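Local coordinates for protein kappa-carrageenase (PDB 1DYP) that cleaves internal beta-1,4 linkages of kappa-carrageenan, between D-galactose 4-sulfate and 3,6-anhydro-D-galactose, through this family 16 glycoside hydrolase catalytic domain, at residues A102-A107 with H193-N198; F117-T122 with R223-T228; E137-E142 with D155-V160. The protein carries 1 engineered substitution. All coordinates share one frame; numbering follows the deposited sequence.

Interaction 1 (A102-A107 with H193-N198); sequences ARIKGA and HTYGVN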
loop_
_atom_site.group_PDB
_atom_site.type_symbol
_atom_site.label_atom_id
_atom_site.label_comp_id
_atom_site.label_asym_id
_atom_site.label_seq_id
_atom_site.Cartn_x
_atom_site.Cartn_y
_atom_site.Cartn_z
ATOM N N ALA A 102 -2.640 -11.184 0.470
ATOM C CA ALA A 102 -2.695 -10.878 1.891
ATOM C C ALA A 102 -4.137 -11.062 2.337
ATOM O O ALA A 102 -5.069 -10.720 1.607
ATOM C CB ALA A 102 -2.233 -9.448 2.156
ATOM N N ARG A 103 -4.310 -11.640 3.518
ATOM C CA ARG A 103 -5.633 -11.867 4.090
ATOM C C ARG A 103 -5.771 -10.732 5.087
ATOM O O ARG A 103 -5.114 -10.723 6.128
ATOM C CB ARG A 103 -5.679 -13.230 4.781
ATOM C CG ARG A 103 -7.051 -13.594 5.296
ATOM C CD ARG A 103 -7.297 -15.087 5.193
ATOM N NE ARG A 103 -8.673 -15.414 5.542
ATOM C CZ ARG A 103 -9.124 -15.525 6.788
ATOM N NH1 ARG A 103 -8.307 -15.346 7.818
ATOM N NH2 ARG A 103 -10.400 -15.804 7.002
ATOM N N ILE A 104 -6.631 -9.775 4.754
ATOM C CA ILE A 104 -6.797 -8.573 5.556
ATOM C C ILE A 104 -8.203 -8.261 6.041
ATOM O O ILE A 104 -9.189 -8.554 5.374
ATOM C CB ILE A 104 -6.312 -7.348 4.735
ATOM C CG1 ILE A 104 -4.835 -7.517 4.377
ATOM C CG2 ILE A 104 -6.561 -6.055 5.499
ATOM C CD1 ILE A 104 -4.346 -6.543 3.325
ATOM N N LYS A 105 -8.262 -7.648 7.218
ATOM C CA LYS A 105 -9.508 -7.200 7.817
ATOM C C LYS A 105 -9.290 -5.700 7.979
ATOM O O LYS A 105 -8.299 -5.275 8.571
ATOM C CB LYS A 105 -9.708 -7.855 9.178
ATOM C CG LYS A 105 -10.967 -7.444 9.908
ATOM C CD LYS A 105 -11.032 -8.269 11.177
ATOM C CE LYS A 105 -12.218 -7.958 12.034
ATOM N NZ LYS A 105 -12.171 -8.878 13.205
ATOM N N GLY A 106 -10.197 -4.901 7.429
ATOM C CA GLY A 106 -10.054 -3.461 7.521
ATOM C C GLY A 106 -10.290 -2.906 8.911
ATOM O O GLY A 106 -10.778 -3.609 9.799
ATOM N N ALA A 107 -9.926 -1.643 9.105
ATOM C CA ALA A 107 -10.121 -0.974 10.389
ATOM C C ALA A 107 -11.613 -0.684 10.527
ATOM O O ALA A 107 -12.287 -0.415 9.536
ATOM C CB ALA A 107 -9.320 0.325 10.432
ATOM N N HIS A 193 -10.548 -10.977 4.374
ATOM C CA HIS A 193 -10.767 -11.213 2.957
ATOM C C HIS A 193 -9.405 -11.256 2.299
ATOM O O HIS A 193 -8.434 -10.728 2.837
ATOM C CB HIS A 193 -11.637 -10.098 2.382
ATOM C CG HIS A 193 -13.006 -10.060 2.983
ATOM N ND1 HIS A 193 -14.050 -10.821 2.504
ATOM C CD2 HIS A 193 -13.473 -9.433 4.089
ATOM C CE1 HIS A 193 -15.100 -10.669 3.291
ATOM N NE2 HIS A 193 -14.776 -9.833 4.261
ATOM N N THR A 194 -9.325 -11.899 1.142
ATOM C CA THR A 194 -8.050 -12.022 0.455
ATOM C C THR A 194 -7.916 -11.034 -0.686
ATOM O O THR A 194 -8.803 -10.902 -1.529
ATOM C CB THR A 194 -7.850 -13.448 -0.080
ATOM O OG1 THR A 194 -8.828 -13.728 -1.088
ATOM C CG2 THR A 194 -7.994 -14.447 1.052
ATOM N N TYR A 195 -6.786 -10.341 -0.691
ATOM C CA TYR A 195 -6.481 -9.340 -1.696
ATOM C C TYR A 195 -5.190 -9.767 -2.374
ATOM O O TYR A 195 -4.154 -9.911 -1.726
ATOM C CB TYR A 195 -6.314 -7.985 -1.011
ATOM C CG TYR A 195 -7.572 -7.539 -0.303
ATOM C CD1 TYR A 195 -8.597 -6.898 -1.000
ATOM C CD2 TYR A 195 -7.763 -7.808 1.052
ATOM C CE1 TYR A 195 -9.782 -6.537 -0.366
ATOM C CE2 TYR A 195 -8.949 -7.450 1.700
ATOM C CZ TYR A 195 -9.951 -6.817 0.981
ATOM O OH TYR A 195 -11.126 -6.466 1.605
ATOM N N GLY A 196 -5.247 -9.979 -3.680
ATOM C CA GLY A 196 -4.051 -10.411 -4.366
ATOM C C GLY A 196 -3.819 -9.749 -5.698
ATOM O O GLY A 196 -4.687 -9.065 -6.242
ATOM N N VAL A 197 -2.619 -9.944 -6.221
ATOM C CA VAL A 197 -2.271 -9.395 -7.511
ATOM C C VAL A 197 -1.242 -10.300 -8.162
ATOM O O VAL A 197 -0.349 -10.827 -7.499
ATOM C CB VAL A 197 -1.701 -7.958 -7.392
ATOM C CG1 VAL A 197 -0.328 -7.978 -6.742
ATOM C CG2 VAL A 197 -1.641 -7.315 -8.770
ATOM N N ASN A 198 -1.406 -10.522 -9.458
ATOM C CA ASN A 198 -0.458 -11.330 -10.192
ATOM C C ASN A 198 0.276 -10.351 -11.083
ATOM O O ASN A 198 -0.338 -9.650 -11.891
ATOM C CB ASN A 198 -1.158 -12.388 -11.036
ATOM C CG ASN A 198 -0.176 -13.337 -11.681
ATOM O OD1 ASN A 198 0.837 -13.685 -11.080
ATOM N ND2 ASN A 198 -0.472 -13.771 -12.901
HETATM O O HOH W 1 -11.072 -6.934 4.253
#
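I104 and H193 exchange two backbone hydrogen bonds: I104 N donates to H193 O at 2.8 Å, and H193 N gives one back to I104 O. A102 and Y195 repeat the pattern two residues along, where Y195 N to A102 O is the straightest of the four bonds (2.9 Å, 170° at the hydrogen). R103 and T194 form the non-hydrogen-bonded pair between them. I104 O takes a further donor, a water 2.7 Å away, and Y195 OH in turn donates to that water at 2.7 Å, closing a loop from carbonyl to phenol. This register joins strands 98-105 and 193-199 antiparallel within the twisted beta-jelly-roll sandwich of family 16; the 133° between the short axes is consistent with a strongly twisted pair. Beyond R103 the sheet continues into strand 258-270, while the imidazole of H193 bonds to D209 and stacks on F186. The Y195 ring turns one edge to I104, its CG anti to the carbonyl carbon (chi1 -61°), with I104 O in the ring plane and 3.8 Å from CE2. Its CD2 also lies 4.0 Å from I104 CB. An alanine in place of Y195 would probably deprive the bridging water of its hydroxyl partner and open a gap beside I104. On the other face of the sheet, R103 CD meets T194 CG2 at 4.2 Å.

Interaction 2 (F117-T122 with R223-T228); sequences FWMYST and RQMNLT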
loop_
_atom_site.group_PDB
_atom_site.type_symbol
_atom_site.label_atom_id
_atom_site.label_comp_id
_atom_site.label_asym_id
_atom_site.label_seq_id
_atom_site.Cartn_x
_atom_site.Cartn_y
_atom_site.Cartn_z
ATOM N N PHE A 117 -2.250 -2.652 1.033
ATOM C CA PHE A 117 -1.346 -3.749 0.737
ATOM C C PHE A 117 -0.819 -3.294 -0.614
ATOM O O PHE A 117 -1.570 -3.171 -1.582
ATOM C CB PHE A 117 -2.111 -5.072 0.640
ATOM C CG PHE A 117 -1.262 -6.242 0.224
ATOM C CD1 PHE A 117 0.057 -6.366 0.656
ATOM C CD2 PHE A 117 -1.797 -7.238 -0.581
ATOM C CE1 PHE A 117 0.832 -7.465 0.289
ATOM C CE2 PHE A 117 -1.038 -8.343 -0.954
ATOM C CZ PHE A 117 0.281 -8.457 -0.518
ATOM N N TRP A 118 0.475 -3.017 -0.667
ATOM C CA TRP A 118 1.069 -2.496 -1.884
ATOM C C TRP A 118 2.564 -2.749 -1.920
ATOM O O TRP A 118 3.123 -3.381 -1.029
ATOM C CB TRP A 118 0.796 -0.988 -1.951
ATOM C CG TRP A 118 1.265 -0.233 -0.725
ATOM C CD1 TRP A 118 0.926 -0.484 0.574
ATOM C CD2 TRP A 118 2.153 0.891 -0.694
ATOM N NE1 TRP A 118 1.549 0.411 1.413
ATOM C CE2 TRP A 118 2.309 1.266 0.659
ATOM C CE3 TRP A 118 2.830 1.620 -1.679
ATOM C CZ2 TRP A 118 3.116 2.338 1.054
ATOM C CZ3 TRP A 118 3.635 2.690 -1.286
ATOM C CH2 TRP A 118 3.768 3.036 0.070
HETATM N N MSE A 119 3.205 -2.263 -2.971
HETATM C CA MSE A 119 4.644 -2.410 -3.106
HETATM C C MSE A 119 5.149 -1.209 -3.882
HETATM O O MSE A 119 4.471 -0.701 -4.781
HETATM C CB MSE A 119 5.002 -3.724 -3.817
HETATM C CG MSE A 119 4.447 -3.880 -5.225
HETATM SE SE MSE A 119 4.681 -5.681 -5.903
HETATM C CE MSE A 119 2.989 -6.420 -5.310
ATOM N N TYR A 120 6.330 -0.732 -3.519
ATOM C CA TYR A 120 6.879 0.426 -4.193
ATOM C C TYR A 120 8.386 0.378 -4.228
ATOM O O TYR A 120 9.025 -0.246 -3.381
ATOM C CB TYR A 120 6.414 1.719 -3.509
ATOM C CG TYR A 120 6.953 1.948 -2.110
ATOM C CD1 TYR A 120 6.588 1.117 -1.048
ATOM C CD2 TYR A 120 7.795 3.027 -1.841
ATOM C CE1 TYR A 120 7.042 1.363 0.248
ATOM C CE2 TYR A 120 8.257 3.280 -0.552
ATOM C CZ TYR A 120 7.876 2.449 0.487
ATOM O OH TYR A 120 8.321 2.713 1.767
ATOM N N SER A 121 8.942 1.051 -5.224
ATOM C CA SER A 121 10.379 1.104 -5.406
ATOM C C SER A 121 10.916 2.411 -4.862
ATOM O O SER A 121 10.165 3.274 -4.407
ATOM C CB SER A 121 10.717 1.034 -6.894
ATOM O OG SER A 121 10.328 2.238 -7.544
ATOM N N THR A 122 12.234 2.533 -4.898
ATOM C CA THR A 122 12.887 3.756 -4.486
ATOM C C THR A 122 12.716 4.630 -5.722
ATOM O O THR A 122 12.356 4.130 -6.792
ATOM C CB THR A 122 14.379 3.519 -4.249
ATOM O OG1 THR A 122 14.907 2.747 -5.334
ATOM C CG2 THR A 122 14.601 2.775 -2.944
ATOM N N ARG A 223 10.260 -2.271 -11.974
ATOM C CA ARG A 223 11.302 -1.965 -11.003
ATOM C C ARG A 223 11.187 -2.860 -9.778
ATOM O O ARG A 223 10.164 -3.512 -9.564
ATOM C CB ARG A 223 11.215 -0.500 -10.564
ATOM C CG ARG A 223 11.678 0.494 -11.613
ATOM C CD ARG A 223 11.483 1.925 -11.145
ATOM N NE ARG A 223 12.235 2.227 -9.928
ATOM C CZ ARG A 223 13.554 2.383 -9.872
ATOM N NH1 ARG A 223 14.291 2.266 -10.969
ATOM N NH2 ARG A 223 14.136 2.670 -8.714
ATOM N N GLN A 224 12.255 -2.892 -8.985
ATOM C CA GLN A 224 12.293 -3.675 -7.760
ATOM C C GLN A 224 11.456 -2.939 -6.724
ATOM O O GLN A 224 11.705 -1.765 -6.437
ATOM C CB GLN A 224 13.735 -3.802 -7.272
ATOM C CG GLN A 224 14.598 -4.712 -8.122
ATOM C CD GLN A 224 14.144 -6.150 -8.048
ATOM O OE1 GLN A 224 13.933 -6.688 -6.959
ATOM N NE2 GLN A 224 13.986 -6.785 -9.202
HETATM N N MSE A 225 10.473 -3.627 -6.158
HETATM C CA MSE A 225 9.586 -3.004 -5.186
HETATM C C MSE A 225 9.517 -3.755 -3.863
HETATM O O MSE A 225 9.557 -4.984 -3.833
HETATM C CB MSE A 225 8.184 -2.890 -5.789
HETATM C CG MSE A 225 8.164 -2.139 -7.117
HETATM SE SE MSE A 225 6.482 -2.250 -8.074
HETATM C CE MSE A 225 6.781 -3.940 -8.951
ATOM N N ASN A 226 9.427 -2.996 -2.774
ATOM C CA ASN A 226 9.323 -3.564 -1.432
ATOM C C ASN A 226 7.858 -3.809 -1.117
ATOM O O ASN A 226 7.033 -2.907 -1.253
ATOM C CB ASN A 226 9.903 -2.612 -0.380
ATOM C CG ASN A 226 11.370 -2.329 -0.598
ATOM O OD1 ASN A 226 11.742 -1.543 -1.476
ATOM N ND2 ASN A 226 12.220 -2.980 0.190
ATOM N N LEU A 227 7.540 -5.028 -0.694
ATOM C CA LEU A 227 6.164 -5.390 -0.365
ATOM C C LEU A 227 5.788 -4.730 0.953
ATOM O O LEU A 227 6.483 -4.889 1.959
ATOM C CB LEU A 227 6.036 -6.903 -0.258
ATOM C CG LEU A 227 4.600 -7.419 -0.253
ATOM C CD1 LEU A 227 3.869 -6.953 -1.515
ATOM C CD2 LEU A 227 4.632 -8.938 -0.173
ATOM N N THR A 228 4.668 -4.017 0.952
ATOM C CA THR A 228 4.264 -3.273 2.132
ATOM C C THR A 228 2.814 -3.410 2.585
ATOM O O THR A 228 1.893 -3.512 1.779
ATOM C CB THR A 228 4.556 -1.774 1.892
ATOM O OG1 THR A 228 5.880 -1.634 1.360
ATOM C CG2 THR A 228 4.451 -0.976 3.180
HETATM O O HOH W 2 10.740 1.156 -1.488
HETATM O O HOH W 3 13.546 -0.178 -5.336
#
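F117-T122 and R223-T228 run antiparallel, their strand axes 162° apart, with W118-T228 and Y120-N226 as hydrogen-bonded pairs and M119-L227 as the non-hydrogen-bonded pair between them. The strands belong to the jelly-roll sandwich of family 16, and W118 and Y120 share a face with T228 and N226, where W118 also touches the active-site residues E137 and D139. T228 CB sits over the five-membered ring of W118 as a CH-pi contact, 4.0 Å from its centroid and 20° off the normal, while the indole NE1 bonds to S230. T228 OG1 meets the edge of the Y120 ring, 3.4 Å from CE1, and donates to N226 O; Y120 N reaches that oxygen from the opposite face of its carbonyl plane. The other face is apolar: L227 CD1 packs 3.6 Å from F117 CE1. Both being selenomethionines, M119 and M225 touch there with M119 CB 3.8 Å from M225 CB. Where the strands give way to loops, the guanidinium of R223 takes over, NE donating to S121 OG at 3.1 Å with the oxygen in its plane. T122 O is held from opposite faces of its carbonyl plane, by S121 OG and by R223 NH2 at 3.0 Å.

Interaction 3 (E137-E142 with D155-V160); sequences EIDVVE and DLHNIV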
loop_
_atom_site.group_PDB
_atom_site.type_symbol
_atom_site.label_atom_id
_atom_site.label_comp_id
_atom_site.label_asym_id
_atom_site.label_seq_id
_atom_site.Cartn_x
_atom_site.Cartn_y
_atom_site.Cartn_z
ATOM N N GLU A 137 5.012 1.651 -8.467
ATOM C CA GLU A 137 4.208 1.328 -7.297
ATOM C C GLU A 137 2.974 0.551 -7.717
ATOM O O GLU A 137 2.214 0.999 -8.575
ATOM C CB GLU A 137 3.764 2.604 -6.577
ATOM C CG GLU A 137 2.879 2.356 -5.354
ATOM C CD GLU A 137 2.293 3.637 -4.786
ATOM O OE1 GLU A 137 2.941 4.695 -4.920
ATOM O OE2 GLU A 137 1.193 3.590 -4.194
ATOM N N ILE A 138 2.792 -0.625 -7.129
ATOM C CA ILE A 138 1.617 -1.436 -7.416
ATOM C C ILE A 138 0.824 -1.532 -6.123
ATOM O O ILE A 138 1.328 -2.004 -5.106
ATOM C CB ILE A 138 1.979 -2.861 -7.883
ATOM C CG1 ILE A 138 2.733 -2.803 -9.214
ATOM C CG2 ILE A 138 0.695 -3.683 -8.049
ATOM C CD1 ILE A 138 3.130 -4.167 -9.773
ATOM N N ASP A 139 -0.415 -1.062 -6.159
ATOM C CA ASP A 139 -1.263 -1.103 -4.978
ATOM C C ASP A 139 -2.206 -2.288 -5.116
ATOM O O ASP A 139 -3.142 -2.255 -5.914
ATOM C CB ASP A 139 -2.030 0.208 -4.875
ATOM C CG ASP A 139 -1.106 1.401 -4.915
ATOM O OD1 ASP A 139 -0.308 1.557 -3.968
ATOM O OD2 ASP A 139 -1.158 2.163 -5.903
ATOM N N VAL A 140 -1.947 -3.346 -4.350
ATOM C CA VAL A 140 -2.788 -4.537 -4.425
ATOM C C VAL A 140 -4.198 -4.141 -4.027
ATOM O O VAL A 140 -5.174 -4.523 -4.672
ATOM C CB VAL A 140 -2.263 -5.646 -3.507
ATOM C CG1 VAL A 140 -3.112 -6.902 -3.678
ATOM C CG2 VAL A 140 -0.807 -5.938 -3.841
ATOM N N VAL A 141 -4.298 -3.371 -2.953
ATOM C CA VAL A 141 -5.582 -2.861 -2.510
ATOM C C VAL A 141 -5.397 -1.705 -1.543
ATOM O O VAL A 141 -4.442 -1.663 -0.769
ATOM C CB VAL A 141 -6.459 -3.943 -1.811
ATOM C CG1 VAL A 141 -5.823 -4.387 -0.497
ATOM C CG2 VAL A 141 -7.852 -3.381 -1.556
ATOM N N GLU A 142 -6.303 -0.743 -1.644
ATOM C CA GLU A 142 -6.346 0.395 -0.748
ATOM C C GLU A 142 -7.811 0.414 -0.365
ATOM O O GLU A 142 -8.684 0.656 -1.196
ATOM C CB GLU A 142 -5.932 1.678 -1.456
ATOM C CG GLU A 142 -4.427 1.858 -1.472
ATOM C CD GLU A 142 -3.997 3.028 -2.311
ATOM O OE1 GLU A 142 -4.089 2.927 -3.551
ATOM O OE2 GLU A 142 -3.575 4.050 -1.734
ATOM N N ASP A 155 -4.963 0.237 -7.497
ATOM C CA ASP A 155 -4.265 1.154 -8.386
ATOM C C ASP A 155 -2.771 0.968 -8.657
ATOM O O ASP A 155 -2.108 0.050 -8.149
ATOM C CB ASP A 155 -4.468 2.574 -7.863
ATOM C CG ASP A 155 -5.922 2.952 -7.762
ATOM O OD1 ASP A 155 -6.718 2.406 -8.554
ATOM O OD2 ASP A 155 -6.273 3.791 -6.908
ATOM N N LEU A 156 -2.252 1.889 -9.464
ATOM C CA LEU A 156 -0.848 1.936 -9.854
ATOM C C LEU A 156 -0.377 3.388 -9.828
ATOM O O LEU A 156 -1.133 4.302 -10.155
ATOM C CB LEU A 156 -0.675 1.404 -11.274
ATOM C CG LEU A 156 -1.066 -0.042 -11.570
ATOM C CD1 LEU A 156 -0.980 -0.277 -13.070
ATOM C CD2 LEU A 156 -0.148 -0.998 -10.820
ATOM N N HIS A 157 0.875 3.586 -9.429
ATOM C CA HIS A 157 1.488 4.909 -9.398
ATOM C C HIS A 157 2.865 4.747 -10.024
ATOM O O HIS A 157 3.480 3.690 -9.906
ATOM C CB HIS A 157 1.669 5.421 -7.968
ATOM C CG HIS A 157 0.387 5.673 -7.238
ATOM N ND1 HIS A 157 -0.432 4.658 -6.792
ATOM C CD2 HIS A 157 -0.203 6.829 -6.851
ATOM C CE1 HIS A 157 -1.468 5.177 -6.158
ATOM N NE2 HIS A 157 -1.353 6.494 -6.180
ATOM N N ASN A 158 3.351 5.788 -10.687
ATOM C CA ASN A 158 4.666 5.714 -11.304
ATOM C C ASN A 158 5.154 7.068 -11.772
ATOM O O ASN A 158 4.390 8.026 -11.857
ATOM C CB ASN A 158 4.644 4.775 -12.517
ATOM C CG ASN A 158 3.727 5.272 -13.625
ATOM O OD1 ASN A 158 2.510 5.181 -13.518
ATOM N ND2 ASN A 158 4.316 5.811 -14.693
ATOM N N ILE A 159 6.449 7.122 -12.059
ATOM C CA ILE A 159 7.083 8.311 -12.601
ATOM C C ILE A 159 7.783 7.817 -13.857
ATOM O O ILE A 159 8.629 6.923 -13.793
ATOM C CB ILE A 159 8.149 8.906 -11.667
ATOM C CG1 ILE A 159 7.495 9.458 -10.400
ATOM C CG2 ILE A 159 8.902 10.020 -12.402
ATOM C CD1 ILE A 159 8.492 9.973 -9.379
ATOM N N VAL A 160 7.417 8.381 -15.000
ATOM C CA VAL A 160 8.028 7.986 -16.258
ATOM C C VAL A 160 8.424 9.232 -17.034
ATOM O O VAL A 160 7.741 10.253 -16.981
ATOM C CB VAL A 160 7.063 7.116 -17.108
ATOM C CG1 VAL A 160 5.809 7.903 -17.457
ATOM C CG2 VAL A 160 7.763 6.635 -18.369
HETATM O O HOH W 4 -5.104 0.842 -4.759
HETATM O O HOH W 5 -4.768 4.825 -4.960
#
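E142 OE1 accepts from two waters, both of which lead across to D155. One water lies 2.6 Å from E142 OE1 and accepts from D155 N; the other also donates to D155 OD2, at 2.7 Å. The waters thus span two carboxylates whose nearest oxygens, E142 OE1 and D155 OD2, stand 4.1 Å apart with their planes nearly perpendicular. The other oxygen of E142 has a long, weak ion pair with R234, a residue important for substrate recognition, and D155 OD1 is held by H179 and N180.

H157 ND1 points to D139 OD2 at 2.7 Å, a weak hydrogen bond because the angle at the hydrogen is only 126°. The oxygen lies at the ring edge, in its plane, but the carboxylate itself is turned 88° from that plane. On its far side H157 NE2 binds a cadmium ion, so both ring nitrogens have a partner, the metal on NE2 and a weak bond on ND1. E137 meets the same histidine differently: with CG anti to the backbone N (chi1 178°) its extended chain runs alongside H157, and OE2 comes 3.2 Å from ND1 at too poor an angle to bond. E137 OE1 instead takes the hydroxyl of Y135.

The backbone sets this register. E137 and H157 form an antiparallel hydrogen-bonded pair, and D139 N donates to D155 O at 2.8 Å. On the opposite face I138 CG1 packs against L156 CD2 at 3.8 Å.

Past D139 the strand kinks, V140 and V141 both facing F117 in a classic beta bulge. Nucleophile E137, active-site D139 and proton donor E142 are thereby brought to one side, the E-x-D-x-x-E active-site motif of family 16 glycoside hydrolases.

Interactions 2 and 3 lie side by side, their centres about 9 Å apart, and share a strand boundary: M119 N probably bonds to I138 O, and F117 N to V141 O. Interaction 1, about 16 Å from the centre of each, approaches them through apolar packing. A102 CB reaches F117 CE2 at 3.5 Å, and V197 CG1 reaches V140 CG2 at 3.6 Å, consistent with two layers of the sandwich meeting. Interaction 3 is entirely buried yet rich in carboxylates, as befits the catalytic site; interactions 1 and 2 are partly buried. Backbone pairing dominates interaction 1, with a bridging water added, whereas interaction 2 adds broad side-chain packing on both faces and an arginine at its more exposed loop end.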